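Local coordinates for UPF0255 protein VV1_0328 (Vibrio vulnificus, PDB 3MVE), which acts as a pyruvate decarboxylase, releasing the carboxylate of pyruvate as carbon dioxide, at the interface of chains A and B. Sequence-based numbering; all coordinates share one arbitrary frame. Chains: chain A/B, UPF0255 protein VV1_0328.

Contact 1: the interface of chains A and B. Residues chain A 155, 158-159, 162; chain B 21, 93, 144-145, 148.
Helix 144-163 of chain A, along its C-terminal half, meets the first turns of the same helix in chain B, the two running roughly antiparallel, with A:Ser155 and A:Glu159 closing on B:Asn144. This is a helix-to-helix patch between two copies of an FrsA-family protein; whether the pair exists in solution cannot be told from the crystal alone.

The carboxamide of B:Asn144 does most of the polar work. Its CG lies anti to the backbone N (chi1 180°), which carries the amide out from the helix towards the successive turns of chain A. The amide nitrogen ND2 gives two hydrogen bonds: one to the backbone oxygen O of A:Ser155 at 3.0 Å, nearly straight, and one to the carboxylate oxygen OE1 of A:Glu159 at 2.6 Å. Both acceptors lie close to the amide plane. Amide and carboxylate meet tip to tip, almost coplanar (16° between planes), and OE1 receives the N-H on its anti lone pair, away from OE2. At the other end of the amide, the hydroxyl OG of A:Ser155 donates to OD1 of B:Asn144 over 2.9 Å, coming from well above the carbonyl plane rather than along a lone pair. Because nitrogen and oxygen are both engaged, turning the amide over would set OD1 against two oxygens, A:Ser155 O and A:Glu159 OE1, which fixes its orientation.

A:Lys162, its chain extended, brings NZ back to OE1 of A:Glu159 at 3.3 Å, a same-chain salt bridge and a weak hydrogen bond that may help hold the carboxylate in place and balance its charge. B:Leu145 supports the acid from another side: its methyl CD2 sits 3.6 Å from the carboxylate carbon CD of A:Glu159. Beyond the serine, CB of B:Gln148 packs against CB of A:Ser155 at 3.6 Å. The loop residue B:Tyr93 only borders the patch, its CB 4.1 Å from OE2 of A:Glu159.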
# COMPACT_ATOMS: atom_id res chain seq x y z
N SER A 155 5.36 4.27 3.12
CA SER A 155 6.61 3.49 3.09
C SER A 155 7.82 4.36 2.75
O SER A 155 8.90 4.20 3.34
CB SER A 155 6.52 2.35 2.06
OG SER A 155 5.74 1.29 2.57
N LEU A 158 8.86 6.53 5.77
CA LEU A 158 9.63 5.77 6.75
C LEU A 158 11.08 5.52 6.29
O LEU A 158 12.00 5.55 7.11
CB LEU A 158 8.94 4.43 7.06
CG LEU A 158 7.51 4.58 7.59
CD1 LEU A 158 7.05 3.24 8.17
CD2 LEU A 158 7.46 5.67 8.67
N GLU A 159 11.28 5.29 5.00
CA GLU A 159 12.64 5.06 4.49
C GLU A 159 13.42 6.37 4.54
O GLU A 159 14.64 6.37 4.74
CB GLU A 159 12.61 4.53 3.05
CG GLU A 159 12.01 3.12 2.93
CD GLU A 159 12.73 2.12 3.83
OE1 GLU A 159 12.08 1.20 4.37
OE2 GLU A 159 13.96 2.24 3.98
N LYS A 162 14.68 6.92 8.08
CA LYS A 162 15.82 6.07 8.39
C LYS A 162 17.12 6.72 7.93
O LYS A 162 18.15 6.58 8.59
CB LYS A 162 15.67 4.70 7.73
CG LYS A 162 14.54 3.87 8.30
CD LYS A 162 14.38 2.55 7.55
CE LYS A 162 13.20 1.76 8.08
NZ LYS A 162 13.11 0.43 7.43
N LYS B 21 17.04 -1.88 9.75
CA LYS B 21 16.05 -3.00 9.83
C LYS B 21 15.94 -3.71 8.49
O LYS B 21 14.89 -3.68 7.84
CB LYS B 21 14.69 -2.47 10.26
N TYR B 93 18.96 1.33 2.06
CA TYR B 93 18.21 1.30 0.82
C TYR B 93 19.00 2.16 -0.16
O TYR B 93 18.82 3.37 -0.23
CB TYR B 93 16.80 1.88 0.98
CG TYR B 93 15.99 1.81 -0.31
CD1 TYR B 93 15.60 0.58 -0.85
CD2 TYR B 93 15.59 2.97 -0.98
CE1 TYR B 93 14.84 0.50 -2.00
CE2 TYR B 93 14.82 2.91 -2.14
CZ TYR B 93 14.45 1.67 -2.64
OH TYR B 93 13.67 1.61 -3.77
N ASN B 144 9.09 -3.15 5.46
CA ASN B 144 8.55 -1.93 4.84
C ASN B 144 8.80 -1.87 3.33
O ASN B 144 7.90 -1.53 2.55
CB ASN B 144 9.14 -0.69 5.52
CG ASN B 144 8.62 0.59 4.90
OD1 ASN B 144 7.41 0.84 4.88
ND2 ASN B 144 9.53 1.42 4.39
N LEU B 145 10.02 -2.20 2.91
CA LEU B 145 10.34 -2.18 1.48
C LEU B 145 9.52 -3.20 0.69
O LEU B 145 9.08 -2.91 -0.43
CB LEU B 145 11.84 -2.42 1.26
CG LEU B 145 12.72 -1.28 1.78
CD1 LEU B 145 14.18 -1.68 1.74
CD2 LEU B 145 12.48 -0.03 0.94
N GLN B 148 5.97 -2.01 0.18
CA GLN B 148 5.88 -1.02 -0.88
C GLN B 148 6.05 -1.68 -2.25
O GLN B 148 5.36 -1.32 -3.21
CB GLN B 148 6.94 0.08 -0.71
CG GLN B 148 6.69 1.27 -1.63
CD GLN B 148 7.90 2.15 -1.81
OE1 GLN B 148 8.99 1.64 -2.06
NE2 GLN B 148 7.72 3.47 -1.71

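Contact 2: the interface of chains A and B. Residues chain A 93-94, 100; chain B 159, 162-163.
A:Tyr93 and A:His94, in a loop of chain A, together with A:Tyr100 near the start of helix 98-113, touch B:Glu159, B:Lys162 and B:Lys163 at the C-terminal end of helix 144-163 in chain B.

The side chain of B:Glu159 runs straight across the contact. Its CB skirts the A:Tyr93 ring, 4.2 Å from CD2. One atom further, CG rests against the backbone oxygen O of A:Tyr93 at 3.5 Å. With CG anti to the backbone N (chi1 -168°) and the chain extended beyond it, the carboxylate is delivered to A:Tyr100. The carboxylate carbon CD arrives at the edge of that ring, in its plane, 3.4 Å from CE1, while the carboxylate itself stands almost upright to the ring, with 82° between the two planes. Both oxygens lie near CE1, OE2 the nearer, and OE2 also accepts a hydrogen bond of 3.2 Å from the phenol OH of A:Tyr100. The bond is long, and the phenol comes to OE2 from above the carboxylate plane.

Within chain A the aromatic residues brace one another. CD1 of A:Tyr100 stands over the centre of the A:Tyr93 ring, and the carbonyl carbon C of A:His94 covers a face of A:Tyr100, which should limit how far the phenol can turn.

The lysines meet A:His94 differently. B:Lys162 bends at chi2 (67°) and lays its CE over the face of the imidazole, displaced towards the rim, 3.6 Å from CD2, a CH-pi contact. Its NZ goes past the ring and ends 4.2 Å from NE2 of A:His94, near it but not in contact; a charge on the lysine could disfavour protonation of the histidine. B:Lys163, bent at chi2 and again at chi4, turns its terminal amine NZ towards CB of A:His94, 3.3 Å away.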
# COMPACT_ATOMS: atom_id res chain seq x y z
N TYR A 93 -5.51 3.72 -15.48
CA TYR A 93 -4.11 3.83 -15.14
C TYR A 93 -3.12 3.71 -16.31
O TYR A 93 -2.60 2.63 -16.61
CB TYR A 93 -3.78 2.78 -14.07
CG TYR A 93 -2.67 3.20 -13.14
CD1 TYR A 93 -2.79 4.35 -12.35
CD2 TYR A 93 -1.50 2.46 -13.06
CE1 TYR A 93 -1.76 4.76 -11.51
CE2 TYR A 93 -0.46 2.86 -12.22
CZ TYR A 93 -0.59 4.01 -11.45
OH TYR A 93 0.46 4.44 -10.67
N HIS A 94 -2.88 4.84 -16.96
CA HIS A 94 -1.93 4.96 -18.07
C HIS A 94 -1.58 6.44 -18.19
O HIS A 94 -2.16 7.26 -17.47
CB HIS A 94 -2.50 4.37 -19.39
CG HIS A 94 -3.79 4.97 -19.87
ND1 HIS A 94 -4.52 5.87 -19.12
CD2 HIS A 94 -4.48 4.79 -21.02
CE1 HIS A 94 -5.61 6.21 -19.79
NE2 HIS A 94 -5.61 5.57 -20.95
N TYR A 100 -1.21 8.30 -11.81
CA TYR A 100 -0.15 7.70 -12.62
C TYR A 100 1.05 8.64 -12.82
O TYR A 100 2.21 8.26 -12.59
CB TYR A 100 -0.75 7.31 -13.97
CG TYR A 100 0.23 6.76 -14.97
CD1 TYR A 100 0.41 5.38 -15.12
CD2 TYR A 100 0.97 7.61 -15.77
CE1 TYR A 100 1.32 4.87 -16.05
CE2 TYR A 100 1.89 7.12 -16.70
CZ TYR A 100 2.06 5.76 -16.83
OH TYR A 100 2.98 5.30 -17.75
N GLU B 159 -1.53 -1.89 -14.81
CA GLU B 159 -1.21 -1.05 -15.96
C GLU B 159 -1.07 -1.98 -17.17
O GLU B 159 -1.57 -1.68 -18.26
CB GLU B 159 0.11 -0.30 -15.74
CG GLU B 159 0.36 0.81 -16.75
CD GLU B 159 1.67 1.53 -16.52
OE1 GLU B 159 2.22 1.48 -15.40
OE2 GLU B 159 2.15 2.18 -17.48
N LYS B 162 -4.33 -2.96 -18.63
CA LYS B 162 -4.94 -1.84 -19.34
C LYS B 162 -4.52 -1.87 -20.81
O LYS B 162 -5.32 -1.59 -21.70
CB LYS B 162 -4.47 -0.52 -18.71
CG LYS B 162 -4.88 0.75 -19.47
CD LYS B 162 -6.39 0.97 -19.43
CE LYS B 162 -6.81 2.25 -20.15
NZ LYS B 162 -8.29 2.41 -20.14
N LYS B 163 -3.26 -2.21 -21.05
CA LYS B 163 -2.67 -2.25 -22.39
C LYS B 163 -2.85 -3.57 -23.14
O LYS B 163 -2.77 -3.59 -24.37
CB LYS B 163 -1.17 -1.96 -22.31
CG LYS B 163 -0.81 -0.59 -21.79
CD LYS B 163 -0.60 0.39 -22.93
CE LYS B 163 -0.03 1.70 -22.40
NZ LYS B 163 -0.99 2.36 -21.48

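Contacts 1 and 2 lie about 26 Å apart, measured between the centres of their C-alpha atoms, towards opposite ends of one interface between chains A and B. Helix 144-163 serves both, from chain A and chain B in contact 1 and from chain B in contact 2. Residues 93, 159 and 162 also recur with the chains exchanged, yet residue 159 binds an asparagine amide in one place and a tyrosine hydroxyl in the other. The interface therefore departs from exact two-fold symmetry. The pairing may be a dimer or a product of crystal packing.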